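Local coordinates for beta-galactosidase BgaB (Bifidobacterium adolescentis, PDB 5VYM), which hydrolyses, as a family 42 glycosidase, terminal non-reducing beta-D-galactose units, acting best on Gal(beta1-4)Gal-containing oligosaccharides, and is represented here by its trimerisation domain, at residues L54-S59 and R79-F83; L66-L72 and A95-E101; W162-V168 and W187-A193. One frame throughout, in Å; residues are numbered along the deposited sequence.

Contact 1: residues L54-S59 and R79-F83; sequences LAYDWS and RLADF
Residues 54-59 form an irregular loop leaving strand 50-53 and pack against one turn (79-83) of helix 74-85, with Ser59 CA 6.4 Å from Phe83 CA. Leu54 starts with helix-like angles (-60/-35), and its O accepts from Arg79 NH1 at 2.9 Å and from Trp58 NE1 at 3.0 Å. Tyr56 is extended (-80/169), its CA-to-CB bond pointing away, and its O receives Arg79 NH2 at 2.7 Å. Arg79 thus bridges two loop carbonyls, a face of its guanidinium lying against Trp58 CE2, and NH1 also forms a salt bridge with Asp76. Asp57 makes an Asx turn: OD1 accepts from Ser59 N (3.2 Å) and Ser59 OG (2.7 Å). Trp58 leaves its backbone sideways, but chi1 of 35° brings the indole up to the helix: CH2 is 3.6 Å from Leu80 CD2, CZ3 3.7 Å from Phe83 CB, and its six-membered ring meets the face of Phe83 edge-on in a T-shaped pair (centroids 5.4 Å, planes 81°). The loop links parallel strands 50-53 and 63-66 and, with helix 74-85, packs on the sheet of an alpha/beta fold: Trp58, Leu80 and Phe83 share Val64, Trp58 reaches Leu10 of strand 7-11, and Leu80 touches Met121 of helix 117-122.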
# COMPACT_ATOMS: atom_id res chain seq x y z
N LEU B 54 4.43 -2.08 -20.50
CA LEU B 54 4.28 -1.57 -19.15
C LEU B 54 4.21 -0.04 -19.13
O LEU B 54 3.48 0.55 -18.33
CB LEU B 54 5.42 -2.07 -18.27
CG LEU B 54 5.49 -1.60 -16.82
CD1 LEU B 54 4.18 -1.86 -16.11
CD2 LEU B 54 6.63 -2.27 -16.09
N ALA B 55 4.97 0.61 -20.02
CA ALA B 55 5.02 2.07 -20.03
C ALA B 55 3.75 2.71 -20.57
O ALA B 55 3.56 3.92 -20.38
CB ALA B 55 6.22 2.54 -20.85
N TYR B 56 2.88 1.95 -21.23
CA TYR B 56 1.69 2.54 -21.84
C TYR B 56 0.60 2.77 -20.80
O TYR B 56 0.68 2.31 -19.66
CB TYR B 56 1.17 1.65 -22.97
CG TYR B 56 2.00 1.71 -24.24
CD1 TYR B 56 1.63 0.98 -25.37
CD2 TYR B 56 3.15 2.48 -24.31
CE1 TYR B 56 2.38 1.03 -26.53
CE2 TYR B 56 3.91 2.53 -25.46
CZ TYR B 56 3.52 1.80 -26.57
OH TYR B 56 4.27 1.85 -27.72
N ASP B 57 -0.43 3.49 -21.21
CA ASP B 57 -1.56 3.84 -20.35
C ASP B 57 -2.56 2.70 -20.37
O ASP B 57 -3.40 2.61 -21.28
CB ASP B 57 -2.19 5.15 -20.79
CG ASP B 57 -3.35 5.58 -19.91
OD1 ASP B 57 -3.52 5.01 -18.82
OD2 ASP B 57 -4.10 6.50 -20.32
N TRP B 58 -2.49 1.81 -19.38
CA TRP B 58 -3.43 0.71 -19.24
C TRP B 58 -4.46 0.97 -18.15
O TRP B 58 -5.05 0.01 -17.62
CB TRP B 58 -2.68 -0.60 -18.96
CG TRP B 58 -1.45 -0.43 -18.13
CD1 TRP B 58 -0.16 -0.42 -18.57
CD2 TRP B 58 -1.39 -0.24 -16.71
NE1 TRP B 58 0.70 -0.24 -17.51
CE2 TRP B 58 -0.03 -0.13 -16.36
CE3 TRP B 58 -2.36 -0.16 -15.70
CZ2 TRP B 58 0.39 0.06 -15.04
CZ3 TRP B 58 -1.94 0.03 -14.39
CH2 TRP B 58 -0.58 0.14 -14.08
N SER B 59 -4.69 2.23 -17.79
CA SER B 59 -5.64 2.56 -16.74
C SER B 59 -7.08 2.23 -17.12
O SER B 59 -7.93 2.08 -16.23
CB SER B 59 -5.53 4.04 -16.36
OG SER B 59 -5.84 4.86 -17.47
N ARG B 79 1.92 3.13 -9.82
CA ARG B 79 0.85 3.11 -10.82
C ARG B 79 -0.08 1.93 -10.60
O ARG B 79 -1.30 2.05 -10.78
CB ARG B 79 1.45 3.06 -12.23
CG ARG B 79 2.15 4.34 -12.66
CD ARG B 79 2.83 4.15 -14.01
NE ARG B 79 1.87 3.87 -15.08
CZ ARG B 79 2.16 3.22 -16.20
NH1 ARG B 79 3.39 2.76 -16.40
NH2 ARG B 79 1.22 3.02 -17.11
N LEU B 80 0.47 0.77 -10.22
CA LEU B 80 -0.37 -0.38 -9.90
C LEU B 80 -1.22 -0.12 -8.67
O LEU B 80 -2.40 -0.48 -8.63
CB LEU B 80 0.50 -1.62 -9.70
CG LEU B 80 1.23 -2.17 -10.93
CD1 LEU B 80 2.19 -3.27 -10.51
CD2 LEU B 80 0.24 -2.68 -11.96
N ALA B 81 -0.63 0.50 -7.64
CA ALA B 81 -1.39 0.78 -6.42
C ALA B 81 -2.52 1.76 -6.69
O ALA B 81 -3.64 1.57 -6.21
CB ALA B 81 -0.45 1.32 -5.34
N ASP B 82 -2.25 2.82 -7.46
CA ASP B 82 -3.31 3.74 -7.85
C ASP B 82 -4.37 3.03 -8.69
O ASP B 82 -5.57 3.25 -8.49
CB ASP B 82 -2.73 4.93 -8.62
CG ASP B 82 -1.94 5.87 -7.74
OD1 ASP B 82 -2.41 6.17 -6.62
OD2 ASP B 82 -0.85 6.31 -8.16
N PHE B 83 -3.94 2.19 -9.62
CA PHE B 83 -4.88 1.46 -10.46
C PHE B 83 -5.76 0.54 -9.63
O PHE B 83 -6.98 0.47 -9.83
CB PHE B 83 -4.11 0.67 -11.52
CG PHE B 83 -4.97 -0.25 -12.34
CD1 PHE B 83 -5.05 -1.60 -12.03
CD2 PHE B 83 -5.68 0.22 -13.43
CE1 PHE B 83 -5.83 -2.46 -12.78
CE2 PHE B 83 -6.46 -0.63 -14.19
CZ PHE B 83 -6.54 -1.97 -13.86

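Contact 2: residues L66-L72 and A95-E101; sequences LPTVLIL and ATGLIDE
Thr96 lays its methyl against Leu66 and Val69, with CG2 3.8 Å from Leu66 CB and 3.9 Å from Val69 CB, while its hydroxyl links the backbone on both sides of the bend at Pro67-Thr68: OG1 donates to Leu66 O at 2.6 Å and accepts from Val69 N at 3.0 Å. Thr68 takes positive angles (53/48), and Val69 (-87/80) is the centre of an inverse gamma turn closed by a weak bond from Leu70 N to Thr68 O, 3.1 Å. The two backbones are closest at Val69 and Thr96, CA to CA 4.4 Å, where Gly97 N donates to Val69 O at 2.8 Å. Gly97 sits at 81/37, a positive phi easy for glycine. Next, Leu70 O accepts from Ile99 N at 2.9 Å and weakly from Leu98 N at 3.1 Å; Leu72 N then donates to Ile99 O at 2.8 Å, making a single beta bridge of Ile71 with Ile99, CA to CA 4.8 Å. Leu70 CD2 meets Leu98 CD1 at 3.9 Å, and Ile71 CD1 packs 3.6 Å from Ile99 CB. One water spans Thr68 OG1 and Ala95 N, 3.1 Å from each, and that hydroxyl also bonds Asp34. Both loops leave neighbouring parallel strands, 63-66 and 89-93, and run side by side beyond the C-terminal ends of those strands, as in the flavodoxin-like alpha/beta folds of the glutaminase I clan.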
# COMPACT_ATOMS: atom_id res chain seq x y z
N LEU B 66 0.87 -9.20 -14.37
CA LEU B 66 2.31 -8.99 -14.43
C LEU B 66 3.01 -10.34 -14.26
O LEU B 66 3.31 -10.76 -13.13
CB LEU B 66 2.78 -8.00 -13.37
CG LEU B 66 2.31 -6.55 -13.54
CD1 LEU B 66 1.06 -6.29 -12.70
CD2 LEU B 66 3.42 -5.58 -13.18
N PRO B 67 3.31 -11.04 -15.35
CA PRO B 67 4.01 -12.33 -15.23
C PRO B 67 5.51 -12.19 -15.38
O PRO B 67 6.00 -11.83 -16.46
CB PRO B 67 3.40 -13.15 -16.37
CG PRO B 67 2.90 -12.11 -17.38
CD PRO B 67 2.97 -10.74 -16.75
N THR B 68 6.25 -12.47 -14.31
CA THR B 68 7.71 -12.36 -14.29
C THR B 68 8.16 -10.98 -14.76
O THR B 68 9.03 -10.82 -15.62
CB THR B 68 8.36 -13.47 -15.12
OG1 THR B 68 7.68 -14.71 -14.86
CG2 THR B 68 9.83 -13.64 -14.76
N VAL B 69 7.52 -9.95 -14.21
CA VAL B 69 7.95 -8.56 -14.43
C VAL B 69 9.01 -8.29 -13.36
O VAL B 69 8.76 -7.70 -12.31
CB VAL B 69 6.79 -7.57 -14.38
CG1 VAL B 69 7.27 -6.15 -14.63
CG2 VAL B 69 5.74 -7.96 -15.42
N LEU B 70 10.23 -8.76 -13.64
CA LEU B 70 11.29 -8.72 -12.64
C LEU B 70 11.65 -7.29 -12.27
O LEU B 70 11.91 -6.99 -11.09
CB LEU B 70 12.53 -9.46 -13.16
CG LEU B 70 12.40 -10.98 -13.29
CD1 LEU B 70 13.03 -11.45 -14.59
CD2 LEU B 70 13.06 -11.66 -12.10
N ILE B 71 11.69 -6.39 -13.25
CA ILE B 71 12.07 -5.00 -13.03
C ILE B 71 10.80 -4.19 -12.82
O ILE B 71 9.97 -4.09 -13.73
CB ILE B 71 12.90 -4.45 -14.20
CG1 ILE B 71 13.95 -5.47 -14.64
CG2 ILE B 71 13.55 -3.14 -13.81
CD1 ILE B 71 15.02 -5.74 -13.61
N LEU B 72 10.66 -3.61 -11.64
CA LEU B 72 9.55 -2.71 -11.33
C LEU B 72 10.11 -1.49 -10.61
O LEU B 72 10.64 -1.61 -9.50
CB LEU B 72 8.49 -3.39 -10.46
CG LEU B 72 7.26 -3.96 -11.16
CD1 LEU B 72 6.21 -4.36 -10.14
CD2 LEU B 72 6.69 -2.95 -12.15
N ALA B 95 7.64 -14.10 -9.60
CA ALA B 95 8.92 -13.49 -9.95
C ALA B 95 8.78 -12.03 -10.37
O ALA B 95 9.66 -11.50 -11.05
CB ALA B 95 9.60 -14.30 -11.05
N THR B 96 7.69 -11.37 -9.98
CA THR B 96 7.43 -9.99 -10.35
C THR B 96 7.84 -9.05 -9.22
O THR B 96 7.53 -9.30 -8.06
CB THR B 96 5.95 -9.79 -10.69
OG1 THR B 96 5.65 -10.44 -11.93
CG2 THR B 96 5.61 -8.31 -10.79
N GLY B 97 8.55 -7.98 -9.58
CA GLY B 97 8.87 -6.94 -8.62
C GLY B 97 10.05 -7.23 -7.72
O GLY B 97 10.03 -6.86 -6.54
N LEU B 98 11.08 -7.89 -8.24
CA LEU B 98 12.25 -8.23 -7.44
C LEU B 98 13.36 -7.19 -7.56
O LEU B 98 14.16 -7.05 -6.62
CB LEU B 98 12.79 -9.60 -7.86
CG LEU B 98 11.80 -10.76 -7.92
CD1 LEU B 98 12.51 -12.06 -8.22
CD2 LEU B 98 11.01 -10.86 -6.62
N ILE B 99 13.43 -6.47 -8.67
CA ILE B 99 14.54 -5.57 -8.97
C ILE B 99 13.98 -4.22 -9.38
O ILE B 99 12.92 -4.13 -10.02
CB ILE B 99 15.45 -6.16 -10.07
CG1 ILE B 99 15.84 -7.60 -9.73
CG2 ILE B 99 16.70 -5.33 -10.24
CD1 ILE B 99 16.71 -8.27 -10.78
N ASP B 100 14.69 -3.15 -9.01
CA ASP B 100 14.26 -1.80 -9.33
C ASP B 100 14.79 -1.39 -10.70
O ASP B 100 15.48 -2.15 -11.39
CB ASP B 100 14.70 -0.82 -8.24
CG ASP B 100 16.19 -0.52 -8.27
OD1 ASP B 100 16.96 -1.34 -8.81
OD2 ASP B 100 16.60 0.54 -7.76
N GLU B 101 14.47 -0.16 -11.11
CA GLU B 101 14.80 0.30 -12.46
C GLU B 101 16.30 0.49 -12.65
O GLU B 101 16.76 0.52 -13.80
CB GLU B 101 14.07 1.60 -12.78
CG GLU B 101 14.59 2.83 -12.05
CD GLU B 101 14.11 2.92 -10.61
OE1 GLU B 101 13.48 1.96 -10.12
OE2 GLU B 101 14.36 3.96 -9.97
O HOH W 1 6.03 -14.61 -12.20

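Contact 3: residues W162-V168 and W187-A193; sequences WQNDVNV and WELDGTA
At the subunit interface of the trimerisation domain, strand 158-163, outermost in this chain's antiparallel sheet, the loop after it and the short strand 167-168 pack beside the turn that enters strand 193-200. Trp162, Gln163, Asn167 and Val168 pair in an antiparallel ladder with a strand of the second subunit, and Gln163 bonds Asn130 and Glu128 of that subunit. Glu188 (58/40) is the C-prime residue of a Schellman motif ending helix 182-186; a type II beta turn follows, closed by Thr192 N to Leu189 O at 3.0 Å. Asn164 CA is 7.1 Å from Leu189 CA and Val166 CA 6.2 Å from Ala193 CA. The six-membered ring of Trp162 puts its edge on the five-membered ring of Trp187 in a T-shaped pair, centroids 5.0 Å apart and planes at 73°, and Trp162 CD1 is 3.5 Å from Leu189 CD1. Val166 CG1 lies 3.9 Å and Val168 CG2 4.1 Å from Ala193 CB. A water bridges the backbones, donating to Val166 O and accepting from Ala193 N, each at 2.9 Å.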
# COMPACT_ATOMS: atom_id res chain seq x y z
N TRP B 162 8.18 20.02 12.57
CA TRP B 162 7.79 19.61 11.23
C TRP B 162 8.55 18.35 10.83
O TRP B 162 9.60 18.03 11.39
CB TRP B 162 8.06 20.72 10.20
CG TRP B 162 9.49 21.14 10.16
CD1 TRP B 162 10.49 20.58 9.43
CD2 TRP B 162 10.10 22.22 10.90
NE1 TRP B 162 11.68 21.23 9.66
CE2 TRP B 162 11.46 22.24 10.56
CE3 TRP B 162 9.61 23.16 11.81
CZ2 TRP B 162 12.35 23.17 11.10
CZ3 TRP B 162 10.49 24.08 12.35
CH2 TRP B 162 11.85 24.08 11.99
N GLN B 163 8.00 17.64 9.85
CA GLN B 163 8.64 16.50 9.23
C GLN B 163 9.35 16.97 7.96
O GLN B 163 8.71 17.52 7.06
CB GLN B 163 7.62 15.41 8.90
CG GLN B 163 8.15 14.32 7.98
CD GLN B 163 9.12 13.38 8.66
OE1 GLN B 163 9.09 13.22 9.88
NE2 GLN B 163 9.99 12.76 7.87
N ASN B 164 10.67 16.75 7.90
CA ASN B 164 11.45 17.24 6.77
C ASN B 164 11.33 16.34 5.55
O ASN B 164 11.38 16.84 4.42
CB ASN B 164 12.92 17.36 7.17
CG ASN B 164 13.11 18.04 8.51
OD1 ASN B 164 13.20 19.27 8.59
ND2 ASN B 164 13.18 17.25 9.57
N ASP B 165 11.18 15.04 5.75
CA ASP B 165 11.26 14.06 4.66
C ASP B 165 9.84 13.69 4.24
O ASP B 165 9.24 12.75 4.77
CB ASP B 165 12.05 12.83 5.12
CG ASP B 165 12.72 12.11 3.97
OD1 ASP B 165 12.27 12.27 2.81
OD2 ASP B 165 13.70 11.38 4.22
N VAL B 166 9.30 14.45 3.28
CA VAL B 166 7.97 14.19 2.73
C VAL B 166 8.04 14.37 1.22
O VAL B 166 8.46 15.43 0.74
CB VAL B 166 6.89 15.12 3.32
CG1 VAL B 166 5.58 14.93 2.59
CG2 VAL B 166 6.71 14.85 4.80
N ASN B 167 7.63 13.35 0.48
CA ASN B 167 7.57 13.43 -0.98
C ASN B 167 6.27 12.79 -1.45
O ASN B 167 5.92 11.69 -1.01
CB ASN B 167 8.77 12.74 -1.63
CG ASN B 167 10.07 13.47 -1.38
OD1 ASN B 167 10.85 13.11 -0.51
ND2 ASN B 167 10.30 14.53 -2.15
N VAL B 168 5.56 13.49 -2.33
CA VAL B 168 4.28 13.02 -2.84
C VAL B 168 4.51 11.99 -3.93
O VAL B 168 5.32 12.20 -4.84
CB VAL B 168 3.44 14.20 -3.35
CG1 VAL B 168 2.14 13.71 -3.95
CG2 VAL B 168 3.18 15.19 -2.23
N TRP B 187 16.37 25.33 5.88
CA TRP B 187 16.18 23.89 6.02
C TRP B 187 15.95 23.19 4.69
O TRP B 187 15.65 22.00 4.68
CB TRP B 187 15.01 23.61 6.96
CG TRP B 187 15.13 24.24 8.31
CD1 TRP B 187 14.66 25.46 8.69
CD2 TRP B 187 15.76 23.68 9.47
NE1 TRP B 187 14.96 25.70 10.01
CE2 TRP B 187 15.64 24.62 10.51
CE3 TRP B 187 16.42 22.47 9.73
CZ2 TRP B 187 16.15 24.39 11.79
CZ3 TRP B 187 16.93 22.25 11.00
CH2 TRP B 187 16.79 23.20 12.01
N GLU B 188 16.08 23.92 3.57
CA GLU B 188 15.83 23.38 2.24
C GLU B 188 14.41 22.82 2.12
O GLU B 188 14.19 21.78 1.50
CB GLU B 188 16.87 22.31 1.87
CG GLU B 188 18.31 22.73 2.11
CD GLU B 188 19.29 21.63 1.77
OE1 GLU B 188 19.04 20.87 0.81
OE2 GLU B 188 20.32 21.51 2.47
N LEU B 189 13.45 23.52 2.72
CA LEU B 189 12.07 23.07 2.76
C LEU B 189 11.12 23.95 1.96
O LEU B 189 9.91 23.74 2.00
CB LEU B 189 11.59 22.98 4.21
CG LEU B 189 12.23 21.89 5.07
CD1 LEU B 189 11.73 21.98 6.50
CD2 LEU B 189 11.95 20.51 4.50
N ASP B 190 11.64 24.94 1.24
CA ASP B 190 10.80 25.81 0.43
C ASP B 190 10.23 24.99 -0.72
O ASP B 190 10.91 24.72 -1.72
CB ASP B 190 11.59 27.01 -0.08
CG ASP B 190 10.70 28.12 -0.61
OD1 ASP B 190 9.85 27.85 -1.49
OD2 ASP B 190 10.84 29.28 -0.15
N GLY B 191 8.97 24.58 -0.59
CA GLY B 191 8.31 23.73 -1.55
C GLY B 191 7.96 22.35 -1.04
O GLY B 191 7.20 21.63 -1.71
N THR B 192 8.48 21.95 0.12
CA THR B 192 8.18 20.64 0.67
C THR B 192 6.72 20.56 1.12
O THR B 192 6.18 21.52 1.68
CB THR B 192 9.11 20.34 1.85
OG1 THR B 192 10.47 20.42 1.41
CG2 THR B 192 8.85 18.94 2.41
N ALA B 193 6.09 19.42 0.87
CA ALA B 193 4.69 19.24 1.20
C ALA B 193 4.48 19.25 2.71
O ALA B 193 5.16 18.52 3.45
CB ALA B 193 4.17 17.93 0.60
O HOH W 2 6.21 18.02 6.50
O HOH W 3 7.70 17.72 -0.81

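From the N terminus, contact 1 closes while the parallel sheet is still being laid down, bringing the loop after strand 50-53, by way of strand 63-66, to helix 74-85. Contact 2 opens within that path and closes beyond it, after the sheet's last strand, 89-93, so the two cross. They also touch: Leu80 CD1 packs 3.7 Å from Leu66 CD2, and Leu54 CD2 lies 4.0 Å from Leu72 CD2, joining them into one apolar cluster, with their centres about 14 Å apart. Contact 3 follows in series, tying the strand 158-163 end of the antiparallel sheet to the start of strand 193-200; its centre lies about 27 Å from that of contact 1 and about 30 Å from that of contact 2.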